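Local coordinates for protein tryptophan--tRNA ligase (PDB 2YY5) that probably catalyses the ATP-dependent attachment of L-tryptophan to tRNA(Trp), working as a homodimeric class I aminoacyl-tRNA synthetase, at residues B[44-49]-B[133-138]; B[89-94]-B[331-336]; B[163-168]-B[180-185]. The protein carries 1 engineered substitution. One frame throughout, in Å; residues are numbered along the deposited sequence.

Interaction 1 (B[44-49]-B[133-138]); sequences DLHSIT and LTYPAL. With WSA (5'-O-[(L-tryptophylamino)sulfonyl]adenosine), chain J; SO4 (sulfate ion), chain I.
This is a buried contact in the wall of the ligand pocket of a class I synthetase, whose catalytic core is a Rossmann fold. It joins the short helix 44-47, which follows strand 37-42 of the parallel sheet, to the longer helix 131-144. His46 and Leu138 carry most of it. The CG of His46 is anti to the carbonyl carbon, beside the backbone N (chi1 -76°), and this places the flat ring between protein and ligand. Over one face lies the methyl CD1 of Leu138, 3.8 Å from the ring centroid and set toward the rim, in a CH-pi contact. Over the opposite face, near the rim, lies the indole carbon CD1 of WSA, the bound tryptophanyl-adenylate analogue, 3.3 Å from His46 NE2. The carbonyl O of Tyr135 sits at the edge of the imidazole near its plane, 3.4 Å from His46 CE1. Outside the two segments, His46 NE2 is hydrogen-bonded to Asp142 OD2. This bond probably fixes the turn of the imidazole; Asp142 is itself predicted to bind tryptophan.

The phenol of Tyr135 does not stack on His46. The two rings meet rim to rim, with planes at 86°. Tyr135 CB lies 3.6 Å from His46 ND1, and Thr49 CG2 packs on the same CB. CD1 of Leu138 also packs on Leu45 CB at 3.8 Å. Tyr94 of the second subunit packs on Leu138 and Thr49, and its OH is hydrogen-bonded to Leu45 O. Thr49 OG1 donates back to His46 O at 2.6 Å, from above the carbonyl plane. At the far tip of Tyr135, the OH donates to O1 of a sulfate, probably from the crystallisation liquor, at 2.6 Å.

Interaction 2 (B[89-94]-B[331-336]); sequences HSMMGY and TTLALF
Two helices pack at a modest angle here: helix 87-98 of the catalytic core and the long C-terminal helix 311-340. The short segments run 36° apart in direction, with axes 10.8 Å apart at closest approach. The contact is buried and apolar.

The aromatic part is a Met-aromatic contact. Met92 has CG anti to the backbone N (chi1 -179°), and its chain then bends at chi2 (58°) and again at chi3. This brings the methyl CE over the centre of one face of the Phe336 ring, 3.5 Å from the centroid, as a CH-pi contact. The sulfur SD lies more obliquely, 4.1 Å from the same centroid.

The aliphatic part has two pieces. Thr332 turns its methyl CG2 to Met92 CE, while its OG1 is hydrogen-bonded to Leu145 O, its strongest partner, with Thr328 O also within bonding range. Leu333 crosses Met91 at about a right angle.

The second subunit lies close by. Its Leu87 packs on Leu333, and its Ser90 touches Met91, so this helix pair borders the dimer interface. Both methyls of Leu333 meet Met91 CG, CD2 at 3.9 Å and CD1 at 4.0 Å.

Interaction 3 (B[163-168]-B[180-185]); sequences LTRDLA and RLPQFV
Arg165 reaches across from helix 158-175 and lays its side chain against Leu181 and Pro182, in the chain leading into strand 183-185. The contact lies inside a beta-alpha-beta crossover. Strand 150-152, helix 158-175 and strand 183-185 form the unit, and the two strands run parallel. The Arg165 chain bends at chi3 (68°), and the Arg165 and Leu181 side chains cross at about a right angle. Leu181 CB meets the guanidinium at its edge, near the plane, with NH1 3.5 Å away. Leu181 CD1 touches the same NH1.

Arg165 NE comes to 3.2 Å from Pro182 O, but the angle is poor and the pair is not a hydrogen bond. The methylene CD of Arg165 also lies against that carbonyl, at 3.4 Å.

The rest of the contact is apolar. One turn along the helix, Ala168 CB meets Leu181 CD2 at 3.6 Å. Thr164 turns its methyl CG2 to Pro182 CG at 3.9 Å. Its hydroxyl OG1 faces back to its own helix and bonds to His160 O. Ile143 of helix 131-144 packs on both Thr164 and Pro182.

Helix and strand entry are thus held by van der Waals packing, in which the edge of a guanidinium shares the work with methyls and methylenes. The guanidinium charge may add a weak electrostatic attraction to the Pro182 carbonyl.

The three contacts form a compact group, with centres 16 to 17 Å apart. Interactions 1 and 2 cross along the chain: the order is 44-49, 89-94, 133-138, then 331-336. They touch where Leu138 CD2 packs on His89 O and Gly93 CA, and both reach the second subunit. Interaction 3 follows interaction 1 in sequence, and both of its segments fall between those of interaction 2. It meets interaction 1 through Pro136 and Leu163 but does not touch interaction 2. Helix 131-144 is a common neighbour of interactions 1 and 3. Asp142 is hydrogen-bonded to both His46 and His89, so interactions 1 and 2 probably link the pocket to the dimer interface; interaction 3 lies away from the second subunit.

Interaction 1 (B[44-49]-B[133-138])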
loop_
_atom_site.group_PDB
_atom_site.type_symbol
_atom_site.label_atom_id
_atom_site.label_comp_id
_atom_site.label_asym_id
_atom_site.label_seq_id
_atom_site.Cartn_x
_atom_site.Cartn_y
_atom_site.Cartn_z
ATOM N N ASP B 44 -13.370 -3.412 -2.256
ATOM C CA ASP B 44 -13.522 -2.604 -1.045
ATOM C C ASP B 44 -12.255 -1.888 -0.572
ATOM O O ASP B 44 -12.311 -1.078 0.349
ATOM C CB ASP B 44 -14.082 -3.455 0.096
ATOM C CG ASP B 44 -13.224 -4.674 0.402
ATOM O OD1 ASP B 44 -13.350 -5.199 1.526
ATOM O OD2 ASP B 44 -12.440 -5.116 -0.473
ATOM N N LEU B 45 -11.117 -2.190 -1.186
ATOM C CA LEU B 45 -9.866 -1.526 -0.826
ATOM C C LEU B 45 -9.797 -0.206 -1.595
ATOM O O LEU B 45 -9.051 0.701 -1.233
ATOM C CB LEU B 45 -8.662 -2.417 -1.160
ATOM C CG LEU B 45 -8.562 -3.702 -0.324
ATOM C CD1 LEU B 45 -7.362 -4.502 -0.765
ATOM C CD2 LEU B 45 -8.454 -3.369 1.159
ATOM N N HIS B 46 -10.599 -0.110 -2.654
ATOM C CA HIS B 46 -10.677 1.088 -3.484
ATOM C C HIS B 46 -11.714 2.035 -2.905
ATOM O O HIS B 46 -11.634 3.247 -3.081
ATOM C CB HIS B 46 -11.051 0.713 -4.922
ATOM C CG HIS B 46 -9.916 0.115 -5.693
ATOM N ND1 HIS B 46 -8.938 0.883 -6.286
ATOM C CD2 HIS B 46 -9.559 -1.173 -5.900
ATOM C CE1 HIS B 46 -8.027 0.093 -6.822
ATOM N NE2 HIS B 46 -8.377 -1.159 -6.603
ATOM N N SER B 47 -12.682 1.468 -2.194
ATOM C CA SER B 47 -13.750 2.252 -1.585
ATOM C C SER B 47 -13.266 3.090 -0.406
ATOM O O SER B 47 -13.692 4.234 -0.234
ATOM C CB SER B 47 -14.878 1.326 -1.128
ATOM O OG SER B 47 -15.425 0.653 -2.235
ATOM N N ILE B 48 -12.376 2.518 0.402
ATOM C CA ILE B 48 -11.850 3.227 1.560
ATOM C C ILE B 48 -10.737 4.223 1.222
ATOM O O ILE B 48 -9.988 4.631 2.104
ATOM C CB ILE B 48 -11.316 2.252 2.632
ATOM C CG1 ILE B 48 -10.121 1.467 2.091
ATOM C CG2 ILE B 48 -12.412 1.297 3.067
ATOM C CD1 ILE B 48 -9.376 0.718 3.181
ATOM N N THR B 49 -10.608 4.602 -0.047
ATOM C CA THR B 49 -9.589 5.578 -0.410
ATOM C C THR B 49 -10.122 6.979 -0.116
ATOM O O THR B 49 -9.399 7.963 -0.229
ATOM C CB THR B 49 -9.143 5.469 -1.899
ATOM O OG1 THR B 49 -10.282 5.487 -2.765
ATOM C CG2 THR B 49 -8.346 4.190 -2.120
ATOM N N LEU B 133 -4.505 9.212 -4.956
ATOM C CA LEU B 133 -3.394 9.300 -5.892
ATOM C C LEU B 133 -2.868 7.911 -6.259
ATOM O O LEU B 133 -2.526 7.639 -7.416
ATOM C CB LEU B 133 -2.252 10.089 -5.252
ATOM C CG LEU B 133 -1.286 10.919 -6.108
ATOM C CD1 LEU B 133 -0.031 11.160 -5.288
ATOM C CD2 LEU B 133 -0.932 10.222 -7.400
ATOM N N THR B 134 -2.825 7.031 -5.262
ATOM C CA THR B 134 -2.267 5.700 -5.432
ATOM C C THR B 134 -3.135 4.541 -5.879
ATOM O O THR B 134 -2.597 3.550 -6.373
ATOM C CB THR B 134 -1.564 5.241 -4.141
ATOM O OG1 THR B 134 -2.536 5.097 -3.096
ATOM C CG2 THR B 134 -0.503 6.253 -3.717
ATOM N N TYR B 135 -4.452 4.636 -5.730
ATOM C CA TYR B 135 -5.280 3.495 -6.110
ATOM C C TYR B 135 -5.058 2.935 -7.524
ATOM O O TYR B 135 -5.259 1.738 -7.759
ATOM C CB TYR B 135 -6.776 3.775 -5.855
ATOM C CG TYR B 135 -7.494 4.652 -6.852
ATOM C CD1 TYR B 135 -7.526 6.039 -6.702
ATOM C CD2 TYR B 135 -8.178 4.088 -7.929
ATOM C CE1 TYR B 135 -8.226 6.848 -7.602
ATOM C CE2 TYR B 135 -8.877 4.881 -8.831
ATOM C CZ TYR B 135 -8.898 6.260 -8.662
ATOM O OH TYR B 135 -9.586 7.039 -9.557
ATOM N N PRO B 136 -4.642 3.777 -8.486
ATOM C CA PRO B 136 -4.456 3.137 -9.792
ATOM C C PRO B 136 -3.312 2.114 -9.838
ATOM O O PRO B 136 -3.196 1.348 -10.790
ATOM C CB PRO B 136 -4.265 4.320 -10.755
ATOM C CG PRO B 136 -3.986 5.501 -9.869
ATOM C CD PRO B 136 -4.779 5.235 -8.626
ATOM N N ALA B 137 -2.476 2.098 -8.807
ATOM C CA ALA B 137 -1.381 1.137 -8.737
ATOM C C ALA B 137 -1.937 -0.128 -8.077
ATOM O O ALA B 137 -1.485 -1.248 -8.353
ATOM C CB ALA B 137 -0.218 1.704 -7.916
ATOM N N LEU B 138 -2.917 0.067 -7.196
ATOM C CA LEU B 138 -3.570 -1.046 -6.519
ATOM C C LEU B 138 -4.288 -1.825 -7.614
ATOM O O LEU B 138 -4.270 -3.053 -7.639
ATOM C CB LEU B 138 -4.619 -0.543 -5.526
ATOM C CG LEU B 138 -4.789 -1.300 -4.204
ATOM C CD1 LEU B 138 -6.217 -1.112 -3.720
ATOM C CD2 LEU B 138 -4.458 -2.783 -4.362
HETATM C CD2 WSA J . -11.116 -2.722 -11.047
HETATM C CE3 WSA J . -11.796 -3.048 -12.215
HETATM C CZ3 WSA J . -11.237 -3.962 -13.100
HETATM C CH2 WSA J . -10.004 -4.544 -12.816
HETATM C CZ2 WSA J . -9.328 -4.214 -11.648
HETATM C CE2 WSA J . -9.887 -3.300 -10.763
HETATM N N11 WSA J . -9.485 -2.825 -9.587
HETATM C CD1 WSA J . -10.397 -1.980 -9.115
HETATM C CG WSA J . -11.411 -1.889 -9.974
HETATM C CB WSA J . -12.667 -1.038 -9.795
HETATM C CA WSA J . -12.787 0.025 -10.891
HETATM N NH3 WSA J . -11.603 0.893 -10.898
HETATM C C WSA J . -14.039 0.865 -10.627
HETATM O O WSA J . -14.030 1.731 -9.758
HETATM N NS WSA J . -15.111 0.606 -11.369
HETATM S S WSA J . -16.455 1.163 -10.634
HETATM O O1S WSA J . -16.624 0.500 -9.299
HETATM O O2S WSA J . -16.351 2.645 -10.420
HETATM O "O5'" WSA J . -17.546 0.840 -11.503
HETATM C "C5'" WSA J . -17.694 -0.517 -11.933
HETATM C "C4'" WSA J . -17.678 -0.705 -13.454
HETATM O "O4'" WSA J . -18.707 0.102 -14.055
HETATM C "C3'" WSA J . -16.360 -0.297 -14.117
HETATM O "O3'" WSA J . -16.049 -1.212 -15.172
HETATM C "C2'" WSA J . -16.714 1.067 -14.705
HETATM O "O2'" WSA J . -15.872 1.340 -15.830
HETATM C "C1'" WSA J . -18.124 0.749 -15.196
HETATM N N9 WSA J . -18.858 2.005 -15.486
HETATM C C8 WSA J . -18.990 3.022 -14.638
HETATM N N7 WSA J . -19.753 3.965 -15.184
HETATM C C5 WSA J . -20.113 3.542 -16.395
HETATM C C4 WSA J . -19.532 2.296 -16.589
HETATM N N3 WSA J . -19.744 1.651 -17.748
HETATM C C2 WSA J . -20.496 2.190 -18.693
HETATM N N1 WSA J . -21.063 3.372 -18.536
HETATM C C6 WSA J . -20.896 4.074 -17.405
HETATM N N6 WSA J . -21.483 5.259 -17.244
HETATM S S SO4 I . -12.180 4.903 -10.755
HETATM O O1 SO4 I . -11.167 5.837 -11.257
HETATM O O2 SO4 I . -12.146 3.674 -11.566
HETATM O O3 SO4 I . -11.881 4.567 -9.347
HETATM O O4 SO4 I . -13.506 5.541 -10.847
#

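Interaction 2 (B[89-94]-B[331-336])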
loop_
_atom_site.group_PDB
_atom_site.type_symbol
_atom_site.label_atom_id
_atom_site.label_comp_id
_atom_site.label_asym_id
_atom_site.label_seq_id
_atom_site.Cartn_x
_atom_site.Cartn_y
_atom_site.Cartn_z
ATOM N N HIS B 89 -3.550 -8.835 -2.160
ATOM C CA HIS B 89 -3.870 -7.642 -2.920
ATOM C C HIS B 89 -3.082 -6.440 -2.431
ATOM O O HIS B 89 -2.471 -5.741 -3.229
ATOM C CB HIS B 89 -5.376 -7.390 -2.881
ATOM C CG HIS B 89 -6.133 -8.218 -3.870
ATOM N ND1 HIS B 89 -6.356 -7.804 -5.166
ATOM C CD2 HIS B 89 -6.622 -9.479 -3.790
ATOM C CE1 HIS B 89 -6.946 -8.777 -5.842
ATOM N NE2 HIS B 89 -7.116 -9.804 -5.030
ATOM N N SER B 90 -3.063 -6.220 -1.124
ATOM C CA SER B 90 -2.320 -5.100 -0.570
ATOM C C SER B 90 -0.836 -5.249 -0.898
ATOM O O SER B 90 -0.158 -4.270 -1.221
ATOM C CB SER B 90 -2.506 -5.029 0.952
ATOM O OG SER B 90 -1.875 -6.117 1.608
ATOM N N MET B 91 -0.337 -6.478 -0.830
ATOM C CA MET B 91 1.073 -6.714 -1.100
ATOM C C MET B 91 1.438 -6.483 -2.550
ATOM O O MET B 91 2.424 -5.814 -2.841
ATOM C CB MET B 91 1.473 -8.125 -0.678
ATOM C CG MET B 91 2.958 -8.423 -0.849
ATOM S SD MET B 91 4.043 -7.105 -0.244
ATOM C CE MET B 91 4.302 -7.593 1.432
ATOM N N MET B 92 0.653 -7.034 -3.465
ATOM C CA MET B 92 0.941 -6.855 -4.879
ATOM C C MET B 92 0.775 -5.381 -5.233
ATOM O O MET B 92 1.567 -4.822 -5.993
ATOM C CB MET B 92 0.005 -7.728 -5.733
ATOM C CG MET B 92 0.244 -7.636 -7.245
ATOM S SD MET B 92 1.930 -8.081 -7.783
ATOM C CE MET B 92 1.708 -9.790 -8.179
ATOM N N GLY B 93 -0.249 -4.752 -4.657
ATOM C CA GLY B 93 -0.512 -3.346 -4.917
ATOM C C GLY B 93 0.663 -2.496 -4.492
ATOM O O GLY B 93 0.968 -1.468 -5.115
ATOM N N TYR B 94 1.330 -2.939 -3.428
ATOM C CA TYR B 94 2.497 -2.246 -2.898
ATOM C C TYR B 94 3.688 -2.361 -3.842
ATOM O O TYR B 94 4.411 -1.383 -4.052
ATOM C CB TYR B 94 2.871 -2.795 -1.515
ATOM C CG TYR B 94 4.057 -2.091 -0.881
ATOM C CD1 TYR B 94 5.364 -2.542 -1.084
ATOM C CD2 TYR B 94 3.871 -0.944 -0.122
ATOM C CE1 TYR B 94 6.446 -1.859 -0.549
ATOM C CE2 TYR B 94 4.939 -0.258 0.416
ATOM C CZ TYR B 94 6.221 -0.709 0.203
ATOM O OH TYR B 94 7.258 0.020 0.733
ATOM N N THR B 331 0.189 -18.073 -5.933
ATOM C CA THR B 331 1.127 -18.557 -6.937
ATOM C C THR B 331 1.830 -17.405 -7.633
ATOM O O THR B 331 3.046 -17.421 -7.798
ATOM C CB THR B 331 0.428 -19.413 -8.010
ATOM O OG1 THR B 331 -0.071 -20.614 -7.414
ATOM C CG2 THR B 331 1.408 -19.779 -9.122
ATOM N N THR B 332 1.062 -16.406 -8.042
ATOM C CA THR B 332 1.611 -15.253 -8.735
ATOM C C THR B 332 2.516 -14.417 -7.844
ATOM O O THR B 332 3.645 -14.106 -8.226
ATOM C CB THR B 332 0.488 -14.359 -9.277
ATOM O OG1 THR B 332 -0.417 -15.157 -10.045
ATOM C CG2 THR B 332 1.056 -13.250 -10.160
ATOM N N LEU B 333 2.026 -14.054 -6.658
ATOM C CA LEU B 333 2.809 -13.240 -5.729
ATOM C C LEU B 333 4.143 -13.907 -5.404
ATOM O O LEU B 333 5.170 -13.240 -5.302
ATOM C CB LEU B 333 2.024 -12.989 -4.438
ATOM C CG LEU B 333 2.754 -12.170 -3.365
ATOM C CD1 LEU B 333 3.250 -10.860 -3.964
ATOM C CD2 LEU B 333 1.821 -11.898 -2.191
ATOM N N ALA B 334 4.117 -15.228 -5.260
ATOM C CA ALA B 334 5.316 -15.994 -4.949
ATOM C C ALA B 334 6.359 -15.829 -6.053
ATOM O O ALA B 334 7.554 -15.668 -5.788
ATOM C CB ALA B 334 4.960 -17.461 -4.776
ATOM N N LEU B 335 5.902 -15.864 -7.297
ATOM C CA LEU B 335 6.814 -15.713 -8.409
ATOM C C LEU B 335 7.392 -14.303 -8.432
ATOM O O LEU B 335 8.567 -14.122 -8.758
ATOM C CB LEU B 335 6.097 -16.064 -9.722
ATOM C CG LEU B 335 5.942 -17.569 -10.035
ATOM C CD1 LEU B 335 6.276 -18.434 -8.811
ATOM C CD2 LEU B 335 4.521 -17.845 -10.509
ATOM N N PHE B 336 6.578 -13.306 -8.082
ATOM C CA PHE B 336 7.065 -11.929 -8.048
ATOM C C PHE B 336 8.096 -11.793 -6.938
ATOM O O PHE B 336 9.095 -11.079 -7.087
ATOM C CB PHE B 336 5.931 -10.936 -7.789
ATOM C CG PHE B 336 5.259 -10.444 -9.038
ATOM C CD1 PHE B 336 5.041 -9.084 -9.230
ATOM C CD2 PHE B 336 4.816 -11.343 -10.012
ATOM C CE1 PHE B 336 4.386 -8.622 -10.374
ATOM C CE2 PHE B 336 4.162 -10.894 -11.155
ATOM C CZ PHE B 336 3.945 -9.527 -11.335
#

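Interaction 3 (B[163-168]-B[180-185])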
loop_
_atom_site.group_PDB
_atom_site.type_symbol
_atom_site.label_atom_id
_atom_site.label_comp_id
_atom_site.label_asym_id
_atom_site.label_seq_id
_atom_site.Cartn_x
_atom_site.Cartn_y
_atom_site.Cartn_z
ATOM N N LEU B 163 -1.891 2.190 -17.714
ATOM C CA LEU B 163 -0.900 2.331 -16.635
ATOM C C LEU B 163 -0.468 0.936 -16.194
ATOM O O LEU B 163 0.707 0.683 -15.912
ATOM C CB LEU B 163 -1.505 3.065 -15.427
ATOM C CG LEU B 163 -0.607 3.868 -14.466
ATOM C CD1 LEU B 163 -1.194 3.804 -13.053
ATOM C CD2 LEU B 163 0.809 3.325 -14.463
ATOM N N THR B 164 -1.437 0.029 -16.151
ATOM C CA THR B 164 -1.180 -1.340 -15.744
ATOM C C THR B 164 -0.257 -2.069 -16.714
ATOM O O THR B 164 0.580 -2.866 -16.302
ATOM C CB THR B 164 -2.487 -2.119 -15.611
ATOM O OG1 THR B 164 -3.301 -1.502 -14.609
ATOM C CG2 THR B 164 -2.204 -3.548 -15.214
ATOM N N ARG B 165 -0.411 -1.806 -18.002
ATOM C CA ARG B 165 0.443 -2.448 -18.985
ATOM C C ARG B 165 1.828 -1.814 -18.944
ATOM O O ARG B 165 2.824 -2.486 -19.182
ATOM C CB ARG B 165 -0.159 -2.315 -20.382
ATOM C CG ARG B 165 -1.626 -2.707 -20.449
ATOM C CD ARG B 165 -2.091 -2.834 -21.881
ATOM N NE ARG B 165 -1.461 -3.977 -22.525
ATOM C CZ ARG B 165 -1.247 -4.079 -23.828
ATOM N NH1 ARG B 165 -0.663 -5.164 -24.321
ATOM N NH2 ARG B 165 -1.609 -3.093 -24.634
ATOM N N ASP B 166 1.904 -0.521 -18.643
ATOM C CA ASP B 166 3.206 0.141 -18.576
ATOM C C ASP B 166 4.002 -0.408 -17.394
ATOM O O ASP B 166 5.211 -0.626 -17.498
ATOM C CB ASP B 166 3.056 1.664 -18.432
ATOM C CG ASP B 166 2.359 2.301 -19.622
ATOM O OD1 ASP B 166 2.362 1.680 -20.713
ATOM O OD2 ASP B 166 1.820 3.427 -19.470
ATOM N N LEU B 167 3.315 -0.632 -16.276
ATOM C CA LEU B 167 3.951 -1.165 -15.071
ATOM C C LEU B 167 4.367 -2.617 -15.285
ATOM O O LEU B 167 5.420 -3.043 -14.819
ATOM C CB LEU B 167 2.998 -1.076 -13.863
ATOM C CG LEU B 167 2.613 0.318 -13.342
ATOM C CD1 LEU B 167 1.720 0.184 -12.103
ATOM C CD2 LEU B 167 3.880 1.105 -13.004
ATOM N N ALA B 168 3.532 -3.375 -15.985
ATOM C CA ALA B 168 3.822 -4.773 -16.265
ATOM C C ALA B 168 5.101 -4.859 -17.108
ATOM O O ALA B 168 5.988 -5.679 -16.846
ATOM C CB ALA B 168 2.648 -5.406 -17.002
ATOM N N ARG B 180 2.237 -11.531 -18.586
ATOM C CA ARG B 180 1.303 -11.505 -19.690
ATOM C C ARG B 180 0.626 -10.145 -19.564
ATOM O O ARG B 180 0.078 -9.818 -18.515
ATOM C CB ARG B 180 0.293 -12.639 -19.534
ATOM C CG ARG B 180 -1.037 -12.398 -20.208
ATOM C CD ARG B 180 -2.083 -13.425 -19.772
ATOM N NE ARG B 180 -2.033 -14.653 -20.558
ATOM C CZ ARG B 180 -1.237 -15.688 -20.313
ATOM N NH1 ARG B 180 -1.281 -16.748 -21.106
ATOM N NH2 ARG B 180 -0.414 -15.682 -19.272
ATOM N N LEU B 181 0.685 -9.342 -20.617
ATOM C CA LEU B 181 0.065 -8.033 -20.578
ATOM C C LEU B 181 -1.455 -8.150 -20.653
ATOM O O LEU B 181 -2.004 -8.716 -21.592
ATOM C CB LEU B 181 0.590 -7.176 -21.724
ATOM C CG LEU B 181 2.114 -7.024 -21.744
ATOM C CD1 LEU B 181 2.498 -6.127 -22.908
ATOM C CD2 LEU B 181 2.621 -6.450 -20.415
ATOM N N PRO B 182 -2.159 -7.618 -19.650
ATOM C CA PRO B 182 -3.620 -7.699 -19.669
ATOM C C PRO B 182 -4.196 -6.831 -20.778
ATOM O O PRO B 182 -3.710 -5.734 -21.025
ATOM C CB PRO B 182 -4.006 -7.193 -18.288
ATOM C CG PRO B 182 -2.954 -6.148 -18.025
ATOM C CD PRO B 182 -1.683 -6.849 -18.486
ATOM N N GLN B 183 -5.232 -7.322 -21.445
ATOM C CA GLN B 183 -5.869 -6.559 -22.506
ATOM C C GLN B 183 -7.153 -5.852 -22.066
ATOM O O GLN B 183 -8.035 -6.467 -21.469
ATOM C CB GLN B 183 -6.194 -7.462 -23.693
ATOM C CG GLN B 183 -7.105 -6.784 -24.699
ATOM C CD GLN B 183 -7.299 -7.594 -25.962
ATOM O OE1 GLN B 183 -7.702 -8.762 -25.913
ATOM N NE2 GLN B 183 -7.020 -6.975 -27.108
ATOM N N PHE B 184 -7.256 -4.562 -22.377
ATOM C CA PHE B 184 -8.443 -3.782 -22.041
ATOM C C PHE B 184 -9.601 -4.219 -22.948
ATOM O O PHE B 184 -9.442 -4.304 -24.172
ATOM C CB PHE B 184 -8.163 -2.293 -22.249
ATOM C CG PHE B 184 -9.402 -1.431 -22.256
ATOM C CD1 PHE B 184 -9.965 -0.977 -21.065
ATOM C CD2 PHE B 184 -10.018 -1.087 -23.456
ATOM C CE1 PHE B 184 -11.126 -0.193 -21.066
ATOM C CE2 PHE B 184 -11.178 -0.306 -23.468
ATOM C CZ PHE B 184 -11.732 0.143 -22.267
ATOM N N VAL B 185 -10.754 -4.505 -22.351
ATOM C CA VAL B 185 -11.933 -4.916 -23.112
ATOM C C VAL B 185 -13.208 -4.240 -22.607
ATOM O O VAL B 185 -13.574 -4.355 -21.435
ATOM C CB VAL B 185 -12.117 -6.447 -23.079
ATOM C CG1 VAL B 185 -13.485 -6.824 -23.619
ATOM C CG2 VAL B 185 -11.045 -7.107 -23.925
#